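Local coordinates for protein cellulase (Uncultured bacterium, PDB 6XSO) that probably hydrolyses internal beta-1,4 linkages of cellulose, and of xylan and related plant cell-wall polysaccharides, as a broad-specificity endoglucanase of glycoside hydrolase family 5, subfamily 4, at residues Q330-F335 and A373-G378; V83-E88 and K101-V106; W183-F188 and G192-T197. All coordinates share one frame; numbering follows the deposited sequence. Where two conformers were deposited one is given.

Contact 1 (Q330-F335 and A373-G378)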
loop_
_atom_site.group_PDB
_atom_site.type_symbol
_atom_site.label_atom_id
_atom_site.label_comp_id
_atom_site.label_asym_id
_atom_site.label_seq_id
_atom_site.Cartn_x
_atom_site.Cartn_y
_atom_site.Cartn_z
ATOM N N GLN A 330 15.312 17.751 3.936
ATOM C CA GLN A 330 15.998 17.264 5.132
ATOM C C GLN A 330 15.173 16.187 5.819
ATOM O O GLN A 330 15.725 15.222 6.366
ATOM C CB GLN A 330 16.268 18.424 6.088
ATOM C CG GLN A 330 17.105 19.523 5.475
ATOM C CD GLN A 330 17.077 20.796 6.300
ATOM O OE1 GLN A 330 17.313 20.771 7.513
ATOM N NE2 GLN A 330 16.775 21.918 5.653
ATOM N N PHE A 331 13.848 16.338 5.794
ATOM C CA PHE A 331 12.958 15.311 6.320
ATOM C C PHE A 331 13.103 14.021 5.522
ATOM O O PHE A 331 13.226 12.929 6.098
ATOM C CB PHE A 331 11.504 15.832 6.298
ATOM C CG PHE A 331 10.461 14.742 6.314
ATOM C CD1 PHE A 331 10.233 14.017 7.465
ATOM C CD2 PHE A 331 9.726 14.449 5.182
ATOM C CE1 PHE A 331 9.289 13.009 7.493
ATOM C CE2 PHE A 331 8.791 13.434 5.193
ATOM C CZ PHE A 331 8.565 12.724 6.353
ATOM N N VAL A 332 13.088 14.135 4.181
ATOM C CA VAL A 332 13.261 12.978 3.295
ATOM C C VAL A 332 14.545 12.234 3.637
ATOM O O VAL A 332 14.559 11.003 3.783
ATOM C CB VAL A 332 13.263 13.441 1.823
ATOM C CG1 VAL A 332 13.883 12.398 0.900
ATOM C CG2 VAL A 332 11.856 13.843 1.387
ATOM N N ASP A 333 15.659 12.961 3.695
ATOM C CA ASP A 333 16.940 12.318 3.953
ATOM C C ASP A 333 16.860 11.444 5.198
ATOM O O ASP A 333 17.312 10.294 5.205
ATOM C CB ASP A 333 18.018 13.380 4.197
ATOM C CG ASP A 333 18.443 14.123 2.946
ATOM O OD1 ASP A 333 18.037 13.765 1.835
ATOM O OD2 ASP A 333 19.214 15.103 3.092
ATOM N N ASP A 334 16.322 12.007 6.282
ATOM C CA ASP A 334 16.321 11.309 7.568
ATOM C C ASP A 334 15.279 10.194 7.608
ATOM O O ASP A 334 15.517 9.140 8.215
ATOM C CB ASP A 334 16.097 12.318 8.693
ATOM C CG ASP A 334 15.994 11.651 10.055
ATOM O OD1 ASP A 334 17.063 11.274 10.602
ATOM O OD2 ASP A 334 14.845 11.522 10.548
ATOM N N PHE A 335 14.105 10.421 7.010
ATOM C CA PHE A 335 13.037 9.419 7.009
ATOM C C PHE A 335 13.491 8.162 6.284
ATOM O O PHE A 335 13.373 7.047 6.808
ATOM C CB PHE A 335 11.808 10.026 6.330
ATOM C CG PHE A 335 10.555 9.197 6.446
ATOM C CD1 PHE A 335 9.721 9.346 7.530
ATOM C CD2 PHE A 335 10.201 8.304 5.447
ATOM C CE1 PHE A 335 8.559 8.599 7.623
ATOM C CE2 PHE A 335 9.030 7.566 5.538
ATOM C CZ PHE A 335 8.231 7.698 6.632
ATOM N N ALA A 373 16.083 9.000 -3.913
ATOM C CA ALA A 373 16.983 7.934 -4.328
ATOM C C ALA A 373 18.341 8.064 -3.648
ATOM O O ALA A 373 18.895 7.071 -3.162
ATOM C CB ALA A 373 17.155 7.950 -5.850
ATOM N N LYS A 374 18.900 9.278 -3.617
ATOM C CA LYS A 374 20.212 9.466 -3.006
ATOM C C LYS A 374 20.175 9.268 -1.498
ATOM O O LYS A 374 21.210 8.919 -0.903
ATOM C CB LYS A 374 20.735 10.858 -3.335
ATOM C CG LYS A 374 21.410 10.935 -4.689
ATOM C CD LYS A 374 22.066 12.308 -4.936
ATOM C CE LYS A 374 23.133 12.656 -3.901
ATOM N NZ LYS A 374 24.087 13.704 -4.407
ATOM N N ALA A 375 19.024 9.514 -0.864
ATOM C CA ALA A 375 18.902 9.317 0.577
ATOM C C ALA A 375 19.097 7.855 0.933
ATOM O O ALA A 375 19.553 7.545 2.036
ATOM C CB ALA A 375 17.535 9.790 1.085
ATOM N N TYR A 376 18.781 6.953 0.003
ATOM C CA TYR A 376 18.993 5.522 0.179
ATOM C C TYR A 376 20.318 5.042 -0.382
ATOM O O TYR A 376 21.019 4.268 0.289
ATOM C CB TYR A 376 17.844 4.768 -0.505
ATOM C CG TYR A 376 17.792 3.288 -0.199
ATOM C CD1 TYR A 376 18.580 2.377 -0.901
ATOM C CD2 TYR A 376 16.959 2.813 0.787
ATOM C CE1 TYR A 376 18.521 1.009 -0.602
ATOM C CE2 TYR A 376 16.894 1.462 1.091
ATOM C CZ TYR A 376 17.679 0.570 0.403
ATOM O OH TYR A 376 17.577 -0.767 0.740
ATOM N N HIS A 377 20.705 5.502 -1.580
ATOM C CA HIS A 377 21.858 4.951 -2.282
ATOM C C HIS A 377 23.119 5.798 -2.195
ATOM O O HIS A 377 24.211 5.287 -2.490
ATOM C CB HIS A 377 21.579 4.829 -3.787
ATOM C CG HIS A 377 20.498 3.863 -4.118
ATOM N ND1 HIS A 377 20.603 2.518 -3.849
ATOM C CD2 HIS A 377 19.264 4.049 -4.646
ATOM C CE1 HIS A 377 19.485 1.913 -4.206
ATOM N NE2 HIS A 377 18.661 2.819 -4.701
ATOM N N GLY A 378 23.001 7.089 -1.899
ATOM C CA GLY A 378 24.152 7.962 -1.998
ATOM C C GLY A 378 25.156 7.691 -0.896
ATOM O O GLY A 378 24.807 7.335 0.222
HETATM O O HOH W 1 19.698 9.651 3.908
#
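The methyl of Ala375 lies against the backbone of Asp333, its CB 3.9 Å from Asp333 CA; consistent with the small side chain, the CA atoms of Asp333 and Ala375 are 4.9 Å apart. The same CB meets OD1 of Asp333 at 4.1 Å and, more loosely, Val332, with O at 4.2 Å and CG1 at 4.5 Å, so the alanine methyl rests on one turn of helix 325-341 and touches both residues. No direct hydrogen bond joins the segments. Instead a single water donates to both Asp333 O and Ala375 O, 2.8 Å from each of these two oxygens, and bridges backbone carbonyls of two different helices. Both helices belong to the outer layer of the (beta/alpha)8 TIM barrel: 325-341 runs between strands 304-309 and 345-349, while the final helix, 366-377, follows the last strand and packs beside helix 325-341. Further out, the Asp333 carboxylate is turned to helix 366-377 by its first torsion (CG anti to the carbonyl carbon, chi1 -73°), and its OD2 forms a salt bridge with Arg371, one turn before Ala375. Val332 also touches Leu368, Arg371 and Ile372 of that helix and Trp309 of strand 304-309. Close to the C-terminal end of helix 366-377, Lys340 donates from NZ to Tyr376 O and makes a cation-pi contact with the Tyr376 ring.

Contact 2 (V83-E88 and K101-V106)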
loop_
_atom_site.group_PDB
_atom_site.type_symbol
_atom_site.label_atom_id
_atom_site.label_comp_id
_atom_site.label_asym_id
_atom_site.label_seq_id
_atom_site.Cartn_x
_atom_site.Cartn_y
_atom_site.Cartn_z
ATOM N N VAL A 83 -5.065 -0.505 -6.661
ATOM C CA VAL A 83 -6.156 -0.854 -7.562
ATOM C C VAL A 83 -7.462 -0.808 -6.785
ATOM O O VAL A 83 -7.558 -1.388 -5.696
ATOM C CB VAL A 83 -5.988 -2.259 -8.182
ATOM C CG1 VAL A 83 -7.097 -2.546 -9.172
ATOM C CG2 VAL A 83 -4.671 -2.416 -8.875
ATOM N N THR A 84 -8.478 -0.165 -7.366
ATOM C CA THR A 84 -9.836 -0.145 -6.830
ATOM C C THR A 84 -10.723 -1.013 -7.707
ATOM O O THR A 84 -10.765 -0.832 -8.931
ATOM C CB THR A 84 -10.370 1.288 -6.743
ATOM O OG1 THR A 84 -9.534 2.047 -5.850
ATOM C CG2 THR A 84 -11.836 1.297 -6.257
ATOM N N TRP A 85 -11.440 -1.948 -7.079
ATOM C CA TRP A 85 -12.076 -3.026 -7.817
ATOM C C TRP A 85 -13.590 -2.923 -7.957
ATOM O O TRP A 85 -14.141 -3.546 -8.869
ATOM C CB TRP A 85 -11.729 -4.391 -7.187
ATOM C CG TRP A 85 -10.253 -4.649 -7.128
ATOM C CD1 TRP A 85 -9.405 -4.289 -6.127
ATOM C CD2 TRP A 85 -9.450 -5.323 -8.117
ATOM N NE1 TRP A 85 -8.116 -4.677 -6.435
ATOM C CE2 TRP A 85 -8.120 -5.321 -7.642
ATOM C CE3 TRP A 85 -9.725 -5.925 -9.350
ATOM C CZ2 TRP A 85 -7.080 -5.916 -8.335
ATOM C CZ3 TRP A 85 -8.671 -6.494 -10.058
ATOM C CH2 TRP A 85 -7.361 -6.466 -9.551
ATOM N N TYR A 86 -14.275 -2.146 -7.109
ATOM C CA TYR A 86 -15.722 -2.295 -6.989
ATOM C C TYR A 86 -16.474 -1.889 -8.251
ATOM O O TYR A 86 -17.582 -2.400 -8.497
ATOM C CB TYR A 86 -16.256 -1.536 -5.769
ATOM C CG TYR A 86 -16.339 -0.015 -5.895
ATOM C CD1 TYR A 86 -17.520 0.607 -6.289
ATOM C CD2 TYR A 86 -15.254 0.790 -5.571
ATOM C CE1 TYR A 86 -17.598 1.992 -6.387
ATOM C CE2 TYR A 86 -15.327 2.168 -5.673
ATOM C CZ TYR A 86 -16.510 2.758 -6.075
ATOM O OH TYR A 86 -16.605 4.128 -6.178
ATOM N N GLN A 87 -15.929 -0.971 -9.050
ATOM C CA GLN A 87 -16.566 -0.592 -10.307
ATOM C C GLN A 87 -16.223 -1.556 -11.432
ATOM O O GLN A 87 -16.611 -1.315 -12.585
ATOM C CB GLN A 87 -16.203 0.839 -10.701
ATOM C CG GLN A 87 -16.467 1.845 -9.576
ATOM C CD GLN A 87 -16.528 3.276 -10.058
ATOM O OE1 GLN A 87 -15.518 3.977 -10.060
ATOM N NE2 GLN A 87 -17.714 3.714 -10.492
ATOM N N GLU A 88 -15.510 -2.637 -11.106
ATOM C CA GLU A 88 -15.095 -3.650 -12.067
ATOM C C GLU A 88 -15.611 -5.032 -11.689
ATOM O O GLU A 88 -15.164 -6.029 -12.263
ATOM C CB GLU A 88 -13.563 -3.644 -12.211
ATOM C CG GLU A 88 -12.963 -2.308 -12.645
ATOM C CD GLU A 88 -13.369 -1.858 -14.057
ATOM O OE1 GLU A 88 -13.913 -2.652 -14.854
ATOM O OE2 GLU A 88 -13.131 -0.679 -14.379
ATOM N N LYS A 101 -7.035 -7.979 -17.159
ATOM C CA LYS A 101 -5.999 -7.890 -18.184
ATOM C C LYS A 101 -5.239 -6.576 -18.099
ATOM O O LYS A 101 -4.013 -6.548 -18.276
ATOM C CB LYS A 101 -6.667 -8.033 -19.541
ATOM C CG LYS A 101 -5.737 -7.992 -20.734
ATOM C CD LYS A 101 -6.478 -8.393 -22.018
ATOM C CE LYS A 101 -5.586 -8.298 -23.248
ATOM N NZ LYS A 101 -6.330 -8.716 -24.477
ATOM N N ARG A 102 -5.936 -5.471 -17.832
ATOM C CA ARG A 102 -5.244 -4.183 -17.760
ATOM C C ARG A 102 -4.336 -4.115 -16.535
ATOM O O ARG A 102 -3.199 -3.640 -16.622
ATOM C CB ARG A 102 -6.231 -3.013 -17.763
ATOM C CG ARG A 102 -5.565 -1.641 -17.620
ATOM C CD ARG A 102 -4.581 -1.396 -18.740
ATOM N NE ARG A 102 -3.836 -0.168 -18.516
ATOM C CZ ARG A 102 -2.666 0.109 -19.081
ATOM N NH1 ARG A 102 -2.105 -0.761 -19.908
ATOM N NH2 ARG A 102 -2.062 1.254 -18.819
ATOM N N VAL A 103 -4.839 -4.552 -15.373
ATOM C CA VAL A 103 -4.011 -4.591 -14.172
ATOM C C VAL A 103 -2.756 -5.402 -14.444
ATOM O O VAL A 103 -1.643 -5.002 -14.081
ATOM C CB VAL A 103 -4.807 -5.164 -12.986
ATOM C CG1 VAL A 103 -3.896 -5.255 -11.764
ATOM C CG2 VAL A 103 -6.038 -4.310 -12.679
ATOM N N LYS A 104 -2.914 -6.548 -15.102
ATOM C CA LYS A 104 -1.764 -7.385 -15.431
ATOM C C LYS A 104 -0.772 -6.665 -16.350
ATOM O O LYS A 104 0.444 -6.799 -16.171
ATOM C CB LYS A 104 -2.253 -8.699 -16.038
ATOM C CG LYS A 104 -1.161 -9.736 -16.246
ATOM C CD LYS A 104 -1.717 -11.003 -16.893
ATOM C CE LYS A 104 -0.638 -12.074 -17.062
ATOM N NZ LYS A 104 0.580 -11.602 -17.808
ATOM N N GLU A 105 -1.260 -5.904 -17.337
ATOM C CA GLU A 105 -0.349 -5.122 -18.179
ATOM C C GLU A 105 0.514 -4.179 -17.345
ATOM O O GLU A 105 1.725 -4.053 -17.584
ATOM C CB GLU A 105 -1.121 -4.321 -19.235
ATOM C CG GLU A 105 -1.709 -5.179 -20.348
ATOM C CD GLU A 105 -2.684 -4.446 -21.280
ATOM O OE1 GLU A 105 -3.048 -3.283 -21.007
ATOM O OE2 GLU A 105 -3.126 -5.062 -22.278
ATOM N N VAL A 106 -0.098 -3.457 -16.405
ATOM C CA VAL A 106 0.668 -2.497 -15.621
ATOM C C VAL A 106 1.683 -3.217 -14.741
ATOM O O VAL A 106 2.838 -2.782 -14.619
ATOM C CB VAL A 106 -0.282 -1.575 -14.833
ATOM C CG1 VAL A 106 0.512 -0.624 -13.962
ATOM C CG2 VAL A 106 -1.157 -0.804 -15.812
#
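Val103 puts its two methyls against those of Val83, the side chains meeting tip to tip, while one of them also reaches the far end of the Trp85 indole. The contact lies in a beta-alpha unit of the (beta/alpha)8 TIM barrel, between the loop that follows strand 78-81 and helix 97-111, to which the loop leads and which folds back along the outside of the barrel. The valine branches pair crosswise, Val83 CG1 with Val103 CG2 and Val83 CG2 with Val103 CG1, each at 4.1 Å. Both residues share one rotamer, CG1 anti to the backbone N (chi1 -177° in Val83, 177° in Val103), and in this crosswise pairing each anti branch faces the other valine's CG2. Val83 CG1 also lies 3.3 Å above one face of the Trp85 ring, toward its rim, and thus meets both the indole and Val103. All three residues are buried, and the contact is wholly apolar. The indole nitrogen is satisfied separately: Trp85 NE1 donates to Asn120 O, while Phe161 of helix 140-161 packs on Val103 and Ile157 on Trp85. At the tip of the six-membered ring, Trp85 CH2 meets Val103 CG2 obliquely at 4.0 Å.

Contact 3 (W183-F188 and G192-T197)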
loop_
_atom_site.group_PDB
_atom_site.type_symbol
_atom_site.label_atom_id
_atom_site.label_comp_id
_atom_site.label_asym_id
_atom_site.label_seq_id
_atom_site.Cartn_x
_atom_site.Cartn_y
_atom_site.Cartn_z
ATOM N N TRP A 183 -10.258 8.093 11.655
ATOM C CA TRP A 183 -8.815 8.038 11.466
ATOM C C TRP A 183 -8.131 7.824 12.818
ATOM O O TRP A 183 -8.758 7.869 13.880
ATOM C CB TRP A 183 -8.311 9.307 10.741
ATOM C CG TRP A 183 -8.877 9.392 9.351
ATOM C CD1 TRP A 183 -9.893 10.202 8.923
ATOM C CD2 TRP A 183 -8.502 8.592 8.231
ATOM N NE1 TRP A 183 -10.171 9.955 7.607
ATOM C CE2 TRP A 183 -9.319 8.983 7.148
ATOM C CE3 TRP A 183 -7.513 7.627 8.012
ATOM C CZ2 TRP A 183 -9.203 8.413 5.882
ATOM C CZ3 TRP A 183 -7.409 7.047 6.755
ATOM C CH2 TRP A 183 -8.247 7.444 5.705
ATOM N N CYS A 184 -6.811 7.591 12.760
ATOM C CA CYS A 184 -5.924 7.560 13.924
ATOM C C CYS A 184 -6.029 6.256 14.707
ATOM O O CYS A 184 -5.023 5.571 14.922
ATOM C CB CYS A 184 -6.142 8.757 14.867
ATOM S SG CYS A 184 -6.046 10.358 14.051
ATOM N N PHE A 185 -7.238 5.903 15.136
ATOM C CA PHE A 185 -7.489 4.641 15.817
ATOM C C PHE A 185 -8.987 4.362 15.760
ATOM O O PHE A 185 -9.802 5.274 15.586
ATOM C CB PHE A 185 -6.946 4.663 17.258
ATOM C CG PHE A 185 -7.500 5.764 18.116
ATOM C CD1 PHE A 185 -8.708 5.615 18.787
ATOM C CD2 PHE A 185 -6.797 6.961 18.264
ATOM C CE1 PHE A 185 -9.210 6.650 19.582
ATOM C CE2 PHE A 185 -7.297 7.984 19.057
ATOM C CZ PHE A 185 -8.503 7.828 19.705
ATOM N N ALA A 186 -9.347 3.083 15.893
ATOM C CA ALA A 186 -10.748 2.706 15.768
ATOM C C ALA A 186 -11.583 3.399 16.841
ATOM O O ALA A 186 -11.233 3.396 18.029
ATOM C CB ALA A 186 -10.918 1.194 15.856
ATOM N N SER A 187 -12.693 4.002 16.406
ATOM C CA SER A 187 -13.702 4.714 17.215
ATOM C C SER A 187 -13.316 6.138 17.607
ATOM O O SER A 187 -14.055 6.777 18.351
ATOM C CB SER A 187 -14.186 3.913 18.435
ATOM O OG SER A 187 -13.338 4.057 19.558
ATOM N N PHE A 188 -12.211 6.679 17.079
ATOM C CA PHE A 188 -11.822 8.062 17.367
ATOM C C PHE A 188 -12.923 9.053 17.019
ATOM O O PHE A 188 -13.058 10.084 17.688
ATOM C CB PHE A 188 -10.518 8.370 16.624
ATOM C CG PHE A 188 -10.021 9.800 16.757
ATOM C CD1 PHE A 188 -9.810 10.375 18.001
ATOM C CD2 PHE A 188 -9.743 10.543 15.628
ATOM C CE1 PHE A 188 -9.344 11.671 18.105
ATOM C CE2 PHE A 188 -9.279 11.837 15.730
ATOM C CZ PHE A 188 -9.084 12.400 16.970
ATOM N N GLY A 192 -17.169 11.530 22.402
ATOM C CA GLY A 192 -16.137 11.410 23.410
ATOM C C GLY A 192 -14.827 10.855 22.909
ATOM O O GLY A 192 -13.928 10.598 23.715
ATOM N N GLN A 193 -14.689 10.665 21.595
ATOM C CA GLN A 193 -13.466 10.191 20.958
ATOM C C GLN A 193 -13.163 8.727 21.256
ATOM O O GLN A 193 -12.032 8.281 21.044
ATOM C CB GLN A 193 -12.258 11.080 21.283
ATOM C CG GLN A 193 -12.353 12.481 20.685
ATOM C CD GLN A 193 -13.344 13.377 21.404
ATOM O OE1 GLN A 193 -13.191 13.665 22.593
ATOM N NE2 GLN A 193 -14.366 13.832 20.684
ATOM N N TYR A 194 -14.151 7.960 21.721
ATOM C CA TYR A 194 -13.963 6.526 21.910
ATOM C C TYR A 194 -15.305 5.823 22.078
ATOM O O TYR A 194 -16.237 6.363 22.678
ATOM C CB TYR A 194 -13.078 6.217 23.129
ATOM C CG TYR A 194 -12.505 4.824 23.123
ATOM C CD1 TYR A 194 -11.574 4.441 22.161
ATOM C CD2 TYR A 194 -12.903 3.885 24.060
ATOM C CE1 TYR A 194 -11.071 3.167 22.142
ATOM C CE2 TYR A 194 -12.391 2.611 24.054
ATOM C CZ TYR A 194 -11.495 2.256 23.094
ATOM O OH TYR A 194 -10.961 0.983 23.066
ATOM N N ASP A 195 -15.365 4.588 21.571
ATOM C CA ASP A 195 -16.518 3.701 21.749
ATOM C C ASP A 195 -15.934 2.292 21.738
ATOM O O ASP A 195 -15.486 1.804 20.689
ATOM C CB ASP A 195 -17.552 3.936 20.654
ATOM C CG ASP A 195 -18.770 3.036 20.784
ATOM O OD1 ASP A 195 -18.598 1.865 21.201
ATOM O OD2 ASP A 195 -19.886 3.503 20.467
ATOM N N ALA A 196 -15.877 1.672 22.924
ATOM C CA ALA A 196 -15.185 0.395 23.054
ATOM C C ALA A 196 -15.844 -0.685 22.210
ATOM O O ALA A 196 -15.163 -1.571 21.680
ATOM C CB ALA A 196 -15.155 -0.040 24.515
ATOM N N THR A 197 -17.174 -0.650 22.102
ATOM C CA THR A 197 -17.885 -1.620 21.274
ATOM C C THR A 197 -17.438 -1.505 19.822
ATOM O O THR A 197 -17.124 -2.503 19.163
ATOM C CB THR A 197 -19.397 -1.373 21.386
ATOM O OG1 THR A 197 -19.758 -1.173 22.765
ATOM C CG2 THR A 197 -20.185 -2.553 20.807
HETATM O O HOH W 2 -15.169 12.566 18.165
#
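Ser187 and Asp195 make the direct hydrogen bond of this contact: Asp195 N donates to Ser187 OG over 2.9 Å, with 159° at the hydrogen. The same hydroxyl donates to Ala186 O at 2.7 Å, so it both gives and receives; chi1 of 84° sets OG between its own backbone N and carbonyl carbon, pointing at the second segment. A weaker polar contact runs between the backbones, where Gln193 CA approaches Phe188 O at 3.3 Å in a CA-H...O contact; a type II beta turn from Phe185 to Phe188 shapes the first segment. In one of the two conformers of Gln193, a water also links its side-chain NE2 to Phe188 O, the leg to the carbonyl being long. Among the rings, the Phe185 and Tyr194 side chains cross at about a right angle, Phe185 CE1 coming to the edge of the tyrosine ring, 4.1 Å from Tyr194 CD1. Ser187 OG approaches the tyrosine ring obliquely, 3.2 Å from Tyr194 CD1. Gln193 O sits at the edge of the Phe185 ring, 3.6 Å from CE1, and Phe188 CB lies over one face of that ring. His246 stacks on Tyr194 and also meets the Phe185 ring. In the TIM barrel, this loop leads from strand 168-171 into helix 196-219, whose N-cap Asp195 accepts from Val198 N through OD1, while Tyr203 of that helix presents its hydroxyl to Ala186 N.

How the contacts relate
The three contacts follow one another along the chain in the order 2, 3, 1, and all belong to one (beta/alpha)8 barrel. Contact 2 joins the loop after strand 78-81 to helix 97-111, contact 3 folds the loop between strand 168-171 and helix 196-219, and contact 1 pairs helix 325-341 with the final helix 366-377. Their centres lie 32 to 35 Å apart and none touches another; contacts 2 and 3 come nearest, about 13 Å between closest atoms. Contacts 1 and 2 fall on opposite sides of the chain's centre. They thus lie in separate sectors of the barrel: its closing helices, an early beta-alpha unit and a mid-chain loop.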